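Local coordinates for arginase (RocF) (Helicobacter pylori, PDB 4G3H), which probably hydrolyses L-arginine to L-ornithine and urea at a site that holds two manganese ions in each subunit, at residues Met39-Gln44 with Leu304-Cys309; Arg22-Ala27 with Lys296-Ile301; Gln99-Val104 with Leu274-Val279; Glu214-Thr219 with Gly264-Ser269. All coordinates share one frame; numbering follows the deposited sequence.

Interaction 1. Residues Met39-Gln44 with Leu304-Cys309; sequences MQTITQ and LIINSC
I306 meets the turn residues T41 and I42 through two different branches. Its CB is the fork of the side chain, and the two arms that leave it serve different partners. The short arm, CG2, runs anti to the backbone N and touches CG2 of T41 at 3.6 Å, methyl against methyl. The long arm goes through CG1 to CD1, which lies 4.3 Å from CD1 of I42, a looser approach made by the extended tip of the other isoleucine. T41 offers its methyl because CG2 stands anti to its own backbone N (chi1 of -61° for OG1), with the hydroxyl on the other branch. The turn lies between strands 39-40 and 44-50, and H32 touches both I42 and I306. Two residues further along the helix, S308 OG donates to L304 O at 2.8 Å; that carbonyl also accepts from S308 N, so the serine hydroxyl is satisfied within its own helix. Between the two segments the contact is carbon against carbon: dispersion and the exclusion of water, with shape rather than bond direction setting the fit.

Interaction 2. Residues Arg22-Ala27 with Lys296-Ile301; sequences RRLREA and KQVLEI
Around L24 and L299, whose CA atoms are 7.2 Å apart, helix segments 22-27 and 296-301 pass with their axes 11.1 Å from each other and a crossing angle of -60°. Such a separation is bridged by branched apolar side chains, and L24 and L299 share the work about equally. The CD2 methyl of L24 touches two residues at once, V298 CG1 at 3.7 Å and L299 CD2 at 3.9 Å, while its CD1 comes within 4.0 Å of the same V298 CG1. The two side chains of L24 and V298 run at about a right angle, so that both leucine methyls close on one valine methyl, the branch that V298 holds anti to its backbone N (chi1 176°). L299 reaches across from the opposite helix with its fork. CD2 lies 3.9 Å from A27 CB and CD1 lies 4.1 Å from it, so the small alanine receives both methyls of the leucine. One turn separates L24 from A27 on their helix, and L299 CD2 bears on both of them. At the flank, R23 forms a salt bridge with E295, just before the second segment, and Y282 and F243 cover L24 and V298 respectively. The side chain of V298 is about 14 Å from a manganese ion. The pairing of helices 16-30 and 293-309 belongs to the layered alpha/beta architecture of the arginase fold, in which helices pack over an eight-stranded parallel sheet with strand order 2-1-3-8-7-4-5-6.

Interaction 3. Residues Gln99-Val104 with Leu274-Val279; sequences QAFRSV and LKAVEV
The ring of F101 meets K275 at its edge: CB of the lysine lies near the ring plane, 3.8 Å from CZ and 3.9 Å from CE1. A276 CB comes to the same end of the ring, 4.0 Å from CE1, but from an oblique direction that belongs neither to face nor to edge. Other aromatic rings gather round, H105 and F78 in edge-to-face contacts and Y230 with its plane turned by about 60°. F101 enters this cluster because its ring is carried anti to the backbone N (chi1 -171°), pointing from helix 94-104 down to strand 274-280. K275 adds only the root of its side chain. The chain bends at chi2 and turns from the phenylalanine, so that NZ ends up donating to the backbone oxygen of D272. On another side of the same helix, R102 NH1 donates to Q99 OE1 at 2.9 Å, on a lone pair in the carbonyl plane, and R102 NH2 and Q99 NE2 bond the backbone oxygens of L172 and L165. K275, with psi near -7°, departs from regular strand geometry, so it and A276 both turn their CB to F101; beyond them V277 and V279 contact helix 293-309. The chemistry divides accordingly, with an aromatic and aliphatic junction between helix and sheet, while the ammonium of K275 is led away from the ring to the carbonyl of D272.

Interaction 4. Residues Glu214-Thr219 with Gly264-Ser269; sequences EVVQKT and GLLLES
V216 meets S269 and L265 through separate methyls, placed by a first torsion of 176°: CG1 stands anti to the backbone N and CG2 anti to the carbonyl carbon. S269 answers with its OG beside its own backbone N (chi1 -59°), and its side chain is turned toward the valine. V216 CG1 lies 3.5 Å from S269 OG and 4.0 Å from S269 CB, while CG2 touches L265 CB at 4.1 Å and L266 CD2 at 4.3 Å. The valine thus rests in the shallow hollow formed by residues 265, 266 and 269, one turn of the partner helix. Its side chain runs about perpendicular to that of L265, which meets it with CB, whereas L266 reaches in with a terminal methyl. The oxygen beside the valine methyl has a partner of its own, for S269 OG donates to L265 O at 2.7 Å. It comes from above the carbonyl plane, and S269 N reaches the same oxygen from the opposite face, so two donors grip it. T219 repeats the device on the other helix, its OG1 bonding V215 O at 2.8 Å. Both hydroxyls are thereby turned back on their own helices, and the interface between them can be mostly carbon. The segment axes are 10.5 Å apart and inclined by 32°, so the helices run roughly in parallel. On the sheet side, F182 of strand 179-182 touches V215, T219 and L266, F203 of strand 202-203 meets V215, K218 and T219 of helix 212-223, and L267 turns to helix 293-309.

How the interactions relate
Helix 293-309 ties most of the set together, since interactions 1 and 2 use successive parts of it and their centres lie 13 Å apart. Its next contacts run inward: I305 CD1 packs on V279 CG2 of interaction 3 at 3.5 Å, and L304 CD2 packs on L267 CD1 of interaction 4 at 3.6 Å. Interactions 3 and 4 meet directly where L274 CD2 touches L267 CD2 at 3.5 Å. Interaction 2 stands apart from both, without touching either. As for the manganese centre, the side chains of V298 in interaction 2 and L266 in interaction 4 come within about 10 Å of D234 and 11 Å of D116 respectively, whereas interactions 1 and 3 are remote from it.

Interaction 1. Residues Met39-Gln44 with Leu304-Cys309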
loop_
_atom_site.group_PDB
_atom_site.type_symbol
_atom_site.label_atom_id
_atom_site.label_comp_id
_atom_site.label_asym_id
_atom_site.label_seq_id
_atom_site.Cartn_x
_atom_site.Cartn_y
_atom_site.Cartn_z
ATOM N N MET A 39 -4.303 -2.485 -28.587
ATOM C CA MET A 39 -3.488 -1.850 -27.552
ATOM C C MET A 39 -3.194 -2.723 -26.329
ATOM O O MET A 39 -4.084 -3.377 -25.787
ATOM C CB MET A 39 -4.169 -0.558 -27.097
ATOM C CG MET A 39 -4.434 0.433 -28.226
ATOM S SD MET A 39 -5.333 1.890 -27.648
ATOM C CE MET A 39 -4.009 2.773 -26.779
ATOM N N GLN A 40 -1.942 -2.714 -25.889
ATOM C CA GLN A 40 -1.560 -3.490 -24.725
ATOM C C GLN A 40 -1.292 -2.532 -23.578
ATOM O O GLN A 40 -0.268 -1.848 -23.557
ATOM C CB GLN A 40 -0.306 -4.311 -25.010
ATOM C CG GLN A 40 0.090 -5.221 -23.865
ATOM C CD GLN A 40 1.356 -6.000 -24.152
ATOM O OE1 GLN A 40 1.633 -7.008 -23.506
ATOM N NE2 GLN A 40 2.139 -5.528 -25.119
ATOM N N THR A 41 -2.211 -2.481 -22.622
ATOM C CA THR A 41 -2.066 -1.580 -21.483
ATOM C C THR A 41 -0.885 -1.966 -20.594
ATOM O O THR A 41 -0.005 -1.142 -20.334
ATOM C CB THR A 41 -3.362 -1.549 -20.642
ATOM O OG1 THR A 41 -4.437 -1.066 -21.452
ATOM C CG2 THR A 41 -3.199 -0.638 -19.435
ATOM N N ILE A 42 -0.866 -3.211 -20.123
ATOM C CA ILE A 42 0.223 -3.685 -19.275
ATOM C C ILE A 42 1.287 -4.281 -20.191
ATOM O O ILE A 42 1.090 -5.344 -20.783
ATOM C CB ILE A 42 -0.271 -4.753 -18.273
ATOM C CG1 ILE A 42 -1.329 -4.141 -17.348
ATOM C CG2 ILE A 42 0.903 -5.284 -17.451
ATOM C CD1 ILE A 42 -1.980 -5.133 -16.411
ATOM N N THR A 43 2.412 -3.581 -20.309
ATOM C CA THR A 43 3.501 -4.001 -21.185
ATOM C C THR A 43 4.494 -4.922 -20.502
ATOM O O THR A 43 5.337 -5.532 -21.153
ATOM C CB THR A 43 4.283 -2.785 -21.715
ATOM O OG1 THR A 43 4.956 -2.144 -20.622
ATOM C CG2 THR A 43 3.338 -1.786 -22.378
ATOM N N GLN A 44 4.398 -5.027 -19.188
ATOM C CA GLN A 44 5.323 -5.871 -18.465
ATOM C C GLN A 44 4.785 -6.355 -17.127
ATOM O O GLN A 44 4.261 -5.575 -16.335
ATOM C CB GLN A 44 6.637 -5.111 -18.259
ATOM C CG GLN A 44 7.615 -5.775 -17.305
ATOM C CD GLN A 44 8.898 -4.978 -17.140
ATOM O OE1 GLN A 44 9.522 -4.998 -16.082
ATOM N NE2 GLN A 44 9.302 -4.280 -18.194
ATOM N N LEU A 304 -10.725 -0.269 -12.673
ATOM C CA LEU A 304 -10.935 1.146 -12.416
ATOM C C LEU A 304 -9.602 1.886 -12.276
ATOM O O LEU A 304 -9.419 2.965 -12.838
ATOM C CB LEU A 304 -11.779 1.312 -11.150
ATOM C CG LEU A 304 -12.149 2.716 -10.672
ATOM C CD1 LEU A 304 -13.384 2.640 -9.805
ATOM C CD2 LEU A 304 -11.002 3.323 -9.901
ATOM N N ILE A 305 -8.674 1.308 -11.523
ATOM C CA ILE A 305 -7.366 1.926 -11.332
ATOM C C ILE A 305 -6.588 1.963 -12.640
ATOM O O ILE A 305 -6.027 2.995 -13.022
ATOM C CB ILE A 305 -6.524 1.144 -10.315
ATOM C CG1 ILE A 305 -7.216 1.155 -8.951
ATOM C CG2 ILE A 305 -5.118 1.729 -10.248
ATOM C CD1 ILE A 305 -6.527 0.297 -7.908
ATOM N N ILE A 306 -6.556 0.825 -13.323
ATOM C CA ILE A 306 -5.833 0.715 -14.580
ATOM C C ILE A 306 -6.389 1.631 -15.660
ATOM O O ILE A 306 -5.633 2.352 -16.324
ATOM C CB ILE A 306 -5.848 -0.731 -15.081
ATOM C CG1 ILE A 306 -5.087 -1.614 -14.084
ATOM C CG2 ILE A 306 -5.207 -0.814 -16.473
ATOM C CD1 ILE A 306 -5.188 -3.103 -14.370
ATOM N N ASN A 307 -7.708 1.618 -15.828
ATOM C CA ASN A 307 -8.339 2.446 -16.843
ATOM C C ASN A 307 -8.214 3.947 -16.596
ATOM O O ASN A 307 -8.243 4.737 -17.534
ATOM C CB ASN A 307 -9.804 2.040 -17.017
ATOM C CG ASN A 307 -9.946 0.660 -17.648
ATOM O OD1 ASN A 307 -9.221 0.323 -18.583
ATOM N ND2 ASN A 307 -10.878 -0.139 -17.142
ATOM N N SER A 308 -8.054 4.348 -15.343
ATOM C CA SER A 308 -7.906 5.769 -15.036
ATOM C C SER A 308 -6.458 6.226 -15.175
ATOM O O SER A 308 -6.197 7.319 -15.669
ATOM C CB SER A 308 -8.376 6.067 -13.610
ATOM O OG SER A 308 -9.734 5.704 -13.440
ATOM N N CYS A 309 -5.520 5.383 -14.755
ATOM C CA CYS A 309 -4.102 5.736 -14.793
ATOM C C CYS A 309 -3.349 5.486 -16.100
ATOM O O CYS A 309 -2.279 6.058 -16.308
ATOM C CB CYS A 309 -3.358 5.024 -13.655
ATOM S SG CYS A 309 -4.004 5.373 -11.993
#

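Interaction 2. Residues Arg22-Ala27 with Lys296-Ile301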
loop_
_atom_site.group_PDB
_atom_site.type_symbol
_atom_site.label_atom_id
_atom_site.label_comp_id
_atom_site.label_asym_id
_atom_site.label_seq_id
_atom_site.Cartn_x
_atom_site.Cartn_y
_atom_site.Cartn_z
ATOM N N ARG A 22 -1.203 -14.106 -7.277
ATOM C CA ARG A 22 -1.066 -14.909 -8.491
ATOM C C ARG A 22 -2.373 -15.010 -9.266
ATOM O O ARG A 22 -2.361 -15.065 -10.491
ATOM C CB ARG A 22 -0.497 -16.306 -8.182
ATOM C CG ARG A 22 -1.207 -17.111 -7.114
ATOM C CD ARG A 22 -2.558 -17.625 -7.572
ATOM N NE ARG A 22 -2.489 -18.414 -8.797
ATOM C CZ ARG A 22 -3.547 -18.970 -9.381
ATOM N NH1 ARG A 22 -3.406 -19.670 -10.496
ATOM N NH2 ARG A 22 -4.752 -18.827 -8.846
ATOM N N ARG A 23 -3.496 -15.019 -8.554
ATOM C CA ARG A 23 -4.812 -15.080 -9.192
ATOM C C ARG A 23 -5.054 -13.800 -9.993
ATOM O O ARG A 23 -5.516 -13.837 -11.133
ATOM C CB ARG A 23 -5.929 -15.184 -8.152
ATOM C CG ARG A 23 -6.190 -16.550 -7.555
ATOM C CD ARG A 23 -7.583 -16.529 -6.936
ATOM N NE ARG A 23 -7.930 -17.749 -6.217
ATOM C CZ ARG A 23 -9.134 -17.989 -5.704
ATOM N NH1 ARG A 23 -9.369 -19.123 -5.060
ATOM N NH2 ARG A 23 -10.108 -17.096 -5.842
ATOM N N LEU A 24 -4.758 -12.667 -9.364
ATOM C CA LEU A 24 -4.939 -11.367 -9.986
ATOM C C LEU A 24 -3.996 -11.200 -11.184
ATOM O O LEU A 24 -4.394 -10.665 -12.215
ATOM C CB LEU A 24 -4.714 -10.262 -8.937
ATOM C CG LEU A 24 -5.708 -10.322 -7.763
ATOM C CD1 LEU A 24 -5.303 -9.357 -6.671
ATOM C CD2 LEU A 24 -7.109 -9.996 -8.265
ATOM N N ARG A 25 -2.759 -11.667 -11.053
ATOM C CA ARG A 25 -1.788 -11.574 -12.147
ATOM C C ARG A 25 -2.276 -12.330 -13.385
ATOM O O ARG A 25 -2.183 -11.830 -14.507
ATOM C CB ARG A 25 -0.440 -12.161 -11.729
ATOM C CG ARG A 25 0.350 -11.343 -10.730
ATOM C CD ARG A 25 1.525 -12.151 -10.173
ATOM N NE ARG A 25 2.494 -12.553 -11.192
ATOM C CZ ARG A 25 3.594 -13.260 -10.936
ATOM N NH1 ARG A 25 3.862 -13.644 -9.691
ATOM N NH2 ARG A 25 4.429 -13.582 -11.916
ATOM N N GLU A 26 -2.783 -13.541 -13.178
ATOM C CA GLU A 26 -3.271 -14.352 -14.285
ATOM C C GLU A 26 -4.522 -13.749 -14.922
ATOM O O GLU A 26 -4.656 -13.752 -16.145
ATOM C CB GLU A 26 -3.520 -15.791 -13.815
ATOM C CG GLU A 26 -2.215 -16.508 -13.443
ATOM C CD GLU A 26 -2.406 -17.933 -12.936
ATOM O OE1 GLU A 26 -1.388 -18.639 -12.752
ATOM O OE2 GLU A 26 -3.562 -18.352 -12.715
ATOM N N ALA A 27 -5.413 -13.192 -14.146
ATOM C CA ALA A 27 -6.527 -12.522 -14.567
ATOM C C ALA A 27 -6.235 -11.260 -15.366
ATOM O O ALA A 27 -6.685 -11.159 -16.318
ATOM C CB ALA A 27 -7.513 -12.350 -13.550
ATOM N N LYS A 296 -14.371 -10.875 -8.248
ATOM C CA LYS A 296 -14.862 -9.968 -9.274
ATOM C C LYS A 296 -14.775 -8.516 -8.798
ATOM O O LYS A 296 -14.458 -7.617 -9.574
ATOM C CB LYS A 296 -16.310 -10.304 -9.654
ATOM C CG LYS A 296 -16.457 -11.592 -10.459
ATOM C CD LYS A 296 -17.817 -11.687 -11.150
ATOM C CE LYS A 296 -18.959 -11.892 -10.163
ATOM N NZ LYS A 296 -18.905 -13.233 -9.509
ATOM N N GLN A 297 -15.054 -8.289 -7.523
ATOM C CA GLN A 297 -14.993 -6.936 -6.988
ATOM C C GLN A 297 -13.570 -6.382 -7.029
ATOM O O GLN A 297 -13.358 -5.235 -7.426
ATOM C CB GLN A 297 -15.543 -6.905 -5.560
ATOM C CG GLN A 297 -17.038 -7.171 -5.507
ATOM C CD GLN A 297 -17.602 -7.109 -4.103
ATOM O OE1 GLN A 297 -17.095 -7.759 -3.193
ATOM N NE2 GLN A 297 -18.665 -6.335 -3.925
ATOM N N VAL A 298 -12.602 -7.201 -6.627
ATOM C CA VAL A 298 -11.202 -6.793 -6.634
ATOM C C VAL A 298 -10.785 -6.499 -8.080
ATOM O O VAL A 298 -10.189 -5.455 -8.376
ATOM C CB VAL A 298 -10.306 -7.906 -6.024
ATOM C CG1 VAL A 298 -8.834 -7.524 -6.119
ATOM C CG2 VAL A 298 -10.685 -8.127 -4.563
ATOM N N LEU A 299 -11.118 -7.414 -8.986
ATOM C CA LEU A 299 -10.790 -7.230 -10.391
ATOM C C LEU A 299 -11.405 -5.936 -10.925
ATOM O O LEU A 299 -10.823 -5.273 -11.777
ATOM C CB LEU A 299 -11.263 -8.438 -11.208
ATOM C CG LEU A 299 -10.331 -9.649 -11.072
ATOM C CD1 LEU A 299 -10.912 -10.856 -11.787
ATOM C CD2 LEU A 299 -8.971 -9.293 -11.647
ATOM N N GLU A 300 -12.578 -5.576 -10.418
ATOM C CA GLU A 300 -13.229 -4.339 -10.838
ATOM C C GLU A 300 -12.468 -3.138 -10.279
ATOM O O GLU A 300 -12.335 -2.116 -10.949
ATOM C CB GLU A 300 -14.686 -4.319 -10.374
ATOM C CG GLU A 300 -15.587 -5.239 -11.189
ATOM C CD GLU A 300 -17.002 -5.323 -10.646
ATOM O OE1 GLU A 300 -17.593 -4.263 -10.346
ATOM O OE2 GLU A 300 -17.525 -6.450 -10.531
ATOM N N ILE A 301 -11.965 -3.269 -9.056
ATOM C CA ILE A 301 -11.175 -2.208 -8.434
ATOM C C ILE A 301 -9.954 -1.987 -9.333
ATOM O O ILE A 301 -9.589 -0.852 -9.657
ATOM C CB ILE A 301 -10.654 -2.629 -7.035
ATOM C CG1 ILE A 301 -11.817 -3.041 -6.126
ATOM C CG2 ILE A 301 -9.858 -1.490 -6.411
ATOM C CD1 ILE A 301 -12.722 -1.916 -5.722
#

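Interaction 3. Residues Gln99-Val104 with Leu274-Val279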
loop_
_atom_site.group_PDB
_atom_site.type_symbol
_atom_site.label_atom_id
_atom_site.label_comp_id
_atom_site.label_asym_id
_atom_site.label_seq_id
_atom_site.Cartn_x
_atom_site.Cartn_y
_atom_site.Cartn_z
ATOM N N GLN A 99 10.357 2.745 0.345
ATOM C CA GLN A 99 11.718 3.232 0.525
ATOM C C GLN A 99 12.373 3.327 -0.851
ATOM O O GLN A 99 13.123 4.268 -1.131
ATOM C CB GLN A 99 12.534 2.297 1.423
ATOM C CG GLN A 99 12.119 2.302 2.893
ATOM C CD GLN A 99 12.107 3.697 3.504
ATOM O OE1 GLN A 99 11.110 4.411 3.437
ATOM N NE2 GLN A 99 13.225 4.092 4.096
ATOM N N ALA A 100 12.085 2.354 -1.712
ATOM C CA ALA A 100 12.642 2.360 -3.062
ATOM C C ALA A 100 12.076 3.567 -3.809
ATOM O O ALA A 100 12.786 4.247 -4.553
ATOM C CB ALA A 100 12.273 1.079 -3.783
ATOM N N PHE A 101 10.789 3.827 -3.592
ATOM C CA PHE A 101 10.090 4.944 -4.215
ATOM C C PHE A 101 10.736 6.272 -3.786
ATOM O O PHE A 101 10.985 7.150 -4.618
ATOM C CB PHE A 101 8.624 4.918 -3.786
ATOM C CG PHE A 101 7.754 5.891 -4.515
ATOM C CD1 PHE A 101 7.383 5.657 -5.840
ATOM C CD2 PHE A 101 7.270 7.028 -3.874
ATOM C CE1 PHE A 101 6.538 6.534 -6.514
ATOM C CE2 PHE A 101 6.421 7.915 -4.540
ATOM C CZ PHE A 101 6.055 7.664 -5.865
ATOM N N ARG A 102 10.982 6.412 -2.485
ATOM C CA ARG A 102 11.610 7.609 -1.931
ATOM C C ARG A 102 13.033 7.737 -2.474
ATOM O O ARG A 102 13.487 8.831 -2.791
ATOM C CB ARG A 102 11.680 7.523 -0.405
ATOM C CG ARG A 102 10.343 7.388 0.292
ATOM C CD ARG A 102 10.536 7.100 1.778
ATOM N NE ARG A 102 11.116 8.236 2.492
ATOM C CZ ARG A 102 11.431 8.222 3.785
ATOM N NH1 ARG A 102 11.230 7.125 4.508
ATOM N NH2 ARG A 102 11.936 9.308 4.358
ATOM N N SER A 103 13.728 6.610 -2.572
ATOM C CA SER A 103 15.096 6.591 -3.065
ATOM C C SER A 103 15.194 7.108 -4.495
ATOM O O SER A 103 16.090 7.885 -4.811
ATOM C CB SER A 103 15.669 5.174 -2.982
ATOM O OG SER A 103 17.054 5.180 -3.277
ATOM N N VAL A 104 14.279 6.675 -5.358
ATOM C CA VAL A 104 14.274 7.129 -6.747
ATOM C C VAL A 104 13.908 8.615 -6.852
ATOM O O VAL A 104 14.448 9.334 -7.692
ATOM C CB VAL A 104 13.273 6.316 -7.606
ATOM C CG1 VAL A 104 13.165 6.921 -9.000
ATOM C CG2 VAL A 104 13.735 4.868 -7.706
ATOM N N LEU A 274 0.159 11.545 -9.142
ATOM C CA LEU A 274 0.135 10.145 -8.712
ATOM C C LEU A 274 1.153 9.369 -9.541
ATOM O O LEU A 274 1.003 9.258 -10.753
ATOM C CB LEU A 274 -1.261 9.544 -8.927
ATOM C CG LEU A 274 -1.488 8.089 -8.485
ATOM C CD1 LEU A 274 -1.306 7.964 -6.973
ATOM C CD2 LEU A 274 -2.894 7.653 -8.873
ATOM N N LYS A 275 2.181 8.828 -8.890
ATOM C CA LYS A 275 3.217 8.078 -9.598
ATOM C C LYS A 275 3.180 6.570 -9.360
ATOM O O LYS A 275 3.924 5.822 -9.992
ATOM C CB LYS A 275 4.609 8.624 -9.242
ATOM C CG LYS A 275 4.782 10.101 -9.569
ATOM C CD LYS A 275 4.455 10.363 -11.030
ATOM C CE LYS A 275 4.365 11.849 -11.329
ATOM N NZ LYS A 275 3.931 12.108 -12.733
ATOM N N ALA A 276 2.328 6.117 -8.447
ATOM C CA ALA A 276 2.224 4.686 -8.195
ATOM C C ALA A 276 0.996 4.317 -7.390
ATOM O O ALA A 276 0.504 5.111 -6.583
ATOM C CB ALA A 276 3.482 4.171 -7.482
ATOM N N VAL A 277 0.495 3.108 -7.632
ATOM C CA VAL A 277 -0.644 2.597 -6.894
ATOM C C VAL A 277 -0.349 1.177 -6.431
ATOM O O VAL A 277 0.090 0.321 -7.213
ATOM C CB VAL A 277 -1.934 2.588 -7.725
ATOM C CG1 VAL A 277 -3.056 1.988 -6.895
ATOM C CG2 VAL A 277 -2.303 4.017 -8.155
ATOM N N GLU A 278 -0.586 0.946 -5.145
ATOM C CA GLU A 278 -0.372 -0.345 -4.520
ATOM C C GLU A 278 -1.718 -0.860 -4.003
ATOM O O GLU A 278 -2.431 -0.137 -3.297
ATOM C CB GLU A 278 0.596 -0.184 -3.340
ATOM C CG GLU A 278 0.898 -1.459 -2.561
ATOM C CD GLU A 278 1.399 -1.178 -1.148
ATOM O OE1 GLU A 278 1.854 -0.046 -0.879
ATOM O OE2 GLU A 278 1.347 -2.094 -0.302
ATOM N N VAL A 279 -2.078 -2.088 -4.368
ATOM C CA VAL A 279 -3.327 -2.688 -3.884
ATOM C C VAL A 279 -2.861 -3.941 -3.171
ATOM O O VAL A 279 -2.128 -4.751 -3.735
ATOM C CB VAL A 279 -4.308 -3.033 -5.034
ATOM C CG1 VAL A 279 -5.587 -3.641 -4.455
ATOM C CG2 VAL A 279 -4.656 -1.776 -5.817
#

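Interaction 4. Residues Glu214-Thr219 with Gly264-Ser269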
loop_
_atom_site.group_PDB
_atom_site.type_symbol
_atom_site.label_atom_id
_atom_site.label_comp_id
_atom_site.label_asym_id
_atom_site.label_seq_id
_atom_site.Cartn_x
_atom_site.Cartn_y
_atom_site.Cartn_z
ATOM N N GLU A 214 -15.993 16.796 0.378
ATOM C CA GLU A 214 -15.233 17.583 1.331
ATOM C C GLU A 214 -13.957 16.838 1.701
ATOM O O GLU A 214 -12.894 17.438 1.825
ATOM C CB GLU A 214 -16.061 17.859 2.583
ATOM C CG GLU A 214 -15.403 18.853 3.518
ATOM C CD GLU A 214 -16.233 19.128 4.750
ATOM O OE1 GLU A 214 -16.448 18.191 5.549
ATOM O OE2 GLU A 214 -16.675 20.282 4.919
ATOM N N VAL A 215 -14.065 15.525 1.871
ATOM C CA VAL A 215 -12.901 14.712 2.206
ATOM C C VAL A 215 -11.817 14.923 1.154
ATOM O O VAL A 215 -10.670 15.185 1.488
ATOM C CB VAL A 215 -13.260 13.200 2.278
ATOM C CG1 VAL A 215 -11.989 12.368 2.371
ATOM C CG2 VAL A 215 -14.148 12.929 3.490
ATOM N N VAL A 216 -12.181 14.831 -0.119
ATOM C CA VAL A 216 -11.203 15.018 -1.185
ATOM C C VAL A 216 -10.622 16.433 -1.196
ATOM O O VAL A 216 -9.419 16.625 -1.402
ATOM C CB VAL A 216 -11.824 14.706 -2.564
ATOM C CG1 VAL A 216 -10.821 14.994 -3.675
ATOM C CG2 VAL A 216 -12.251 13.249 -2.609
ATOM N N GLN A 217 -11.477 17.425 -0.967
ATOM C CA GLN A 217 -11.039 18.817 -0.964
ATOM C C GLN A 217 -10.031 19.060 0.159
ATOM O O GLN A 217 -9.009 19.728 -0.038
ATOM C CB GLN A 217 -12.252 19.737 -0.812
ATOM C CG GLN A 217 -11.996 21.192 -1.170
ATOM C CD GLN A 217 -11.337 21.344 -2.524
ATOM O OE1 GLN A 217 -11.708 20.675 -3.491
ATOM N NE2 GLN A 217 -10.353 22.233 -2.603
ATOM N N LYS A 218 -10.320 18.519 1.339
ATOM C CA LYS A 218 -9.417 18.671 2.474
ATOM C C LYS A 218 -8.129 17.890 2.213
ATOM O O LYS A 218 -7.072 18.227 2.751
ATOM C CB LYS A 218 -10.073 18.169 3.763
ATOM C CG LYS A 218 -11.227 19.025 4.278
ATOM C CD LYS A 218 -11.753 18.471 5.598
ATOM C CE LYS A 218 -13.023 19.181 6.062
ATOM N NZ LYS A 218 -13.620 18.552 7.287
ATOM N N THR A 219 -8.224 16.844 1.389
ATOM C CA THR A 219 -7.049 16.038 1.050
ATOM C C THR A 219 -6.116 16.873 0.174
ATOM O O THR A 219 -4.895 16.836 0.347
ATOM C CB THR A 219 -7.437 14.744 0.293
ATOM O OG1 THR A 219 -8.189 13.890 1.165
ATOM C CG2 THR A 219 -6.187 14.001 -0.174
ATOM N N GLY A 264 -12.230 6.652 -7.554
ATOM C CA GLY A 264 -12.346 7.397 -8.796
ATOM C C GLY A 264 -12.038 8.876 -8.640
ATOM O O GLY A 264 -11.351 9.469 -9.478
ATOM N N LEU A 265 -12.551 9.466 -7.564
ATOM C CA LEU A 265 -12.340 10.882 -7.273
ATOM C C LEU A 265 -10.880 11.178 -6.934
ATOM O O LEU A 265 -10.310 12.166 -7.403
ATOM C CB LEU A 265 -13.238 11.305 -6.109
ATOM C CG LEU A 265 -14.551 12.014 -6.449
ATOM C CD1 LEU A 265 -15.207 11.399 -7.670
ATOM C CD2 LEU A 265 -15.467 11.946 -5.235
ATOM N N LEU A 266 -10.274 10.326 -6.114
ATOM C CA LEU A 266 -8.885 10.529 -5.742
ATOM C C LEU A 266 -7.972 10.395 -6.959
ATOM O O LEU A 266 -7.027 11.170 -7.122
ATOM C CB LEU A 266 -8.456 9.519 -4.670
ATOM C CG LEU A 266 -8.975 9.673 -3.237
ATOM C CD1 LEU A 266 -8.368 8.576 -2.393
ATOM C CD2 LEU A 266 -8.602 11.030 -2.664
ATOM N N LEU A 267 -8.247 9.404 -7.804
ATOM C CA LEU A 267 -7.426 9.184 -8.987
ATOM C C LEU A 267 -7.537 10.352 -9.962
ATOM O O LEU A 267 -6.548 10.768 -10.566
ATOM C CB LEU A 267 -7.831 7.883 -9.690
ATOM C CG LEU A 267 -7.606 6.597 -8.886
ATOM C CD1 LEU A 267 -8.053 5.387 -9.694
ATOM C CD2 LEU A 267 -6.135 6.483 -8.519
ATOM N N GLU A 268 -8.742 10.885 -10.108
ATOM C CA GLU A 268 -8.955 12.003 -11.011
ATOM C C GLU A 268 -8.401 13.298 -10.410
ATOM O O GLU A 268 -7.785 14.099 -11.109
ATOM C CB GLU A 268 -10.448 12.152 -11.305
ATOM C CG GLU A 268 -10.765 12.926 -12.571
ATOM C CD GLU A 268 -10.173 12.283 -13.810
ATOM O OE1 GLU A 268 -10.339 11.055 -13.984
ATOM O OE2 GLU A 268 -9.550 13.010 -14.613
ATOM N N SER A 269 -8.607 13.493 -9.111
ATOM C CA SER A 269 -8.129 14.697 -8.441
ATOM C C SER A 269 -6.612 14.802 -8.362
ATOM O O SER A 269 -6.073 15.904 -8.299
ATOM C CB SER A 269 -8.698 14.775 -7.027
ATOM O OG SER A 269 -10.111 14.790 -7.050
#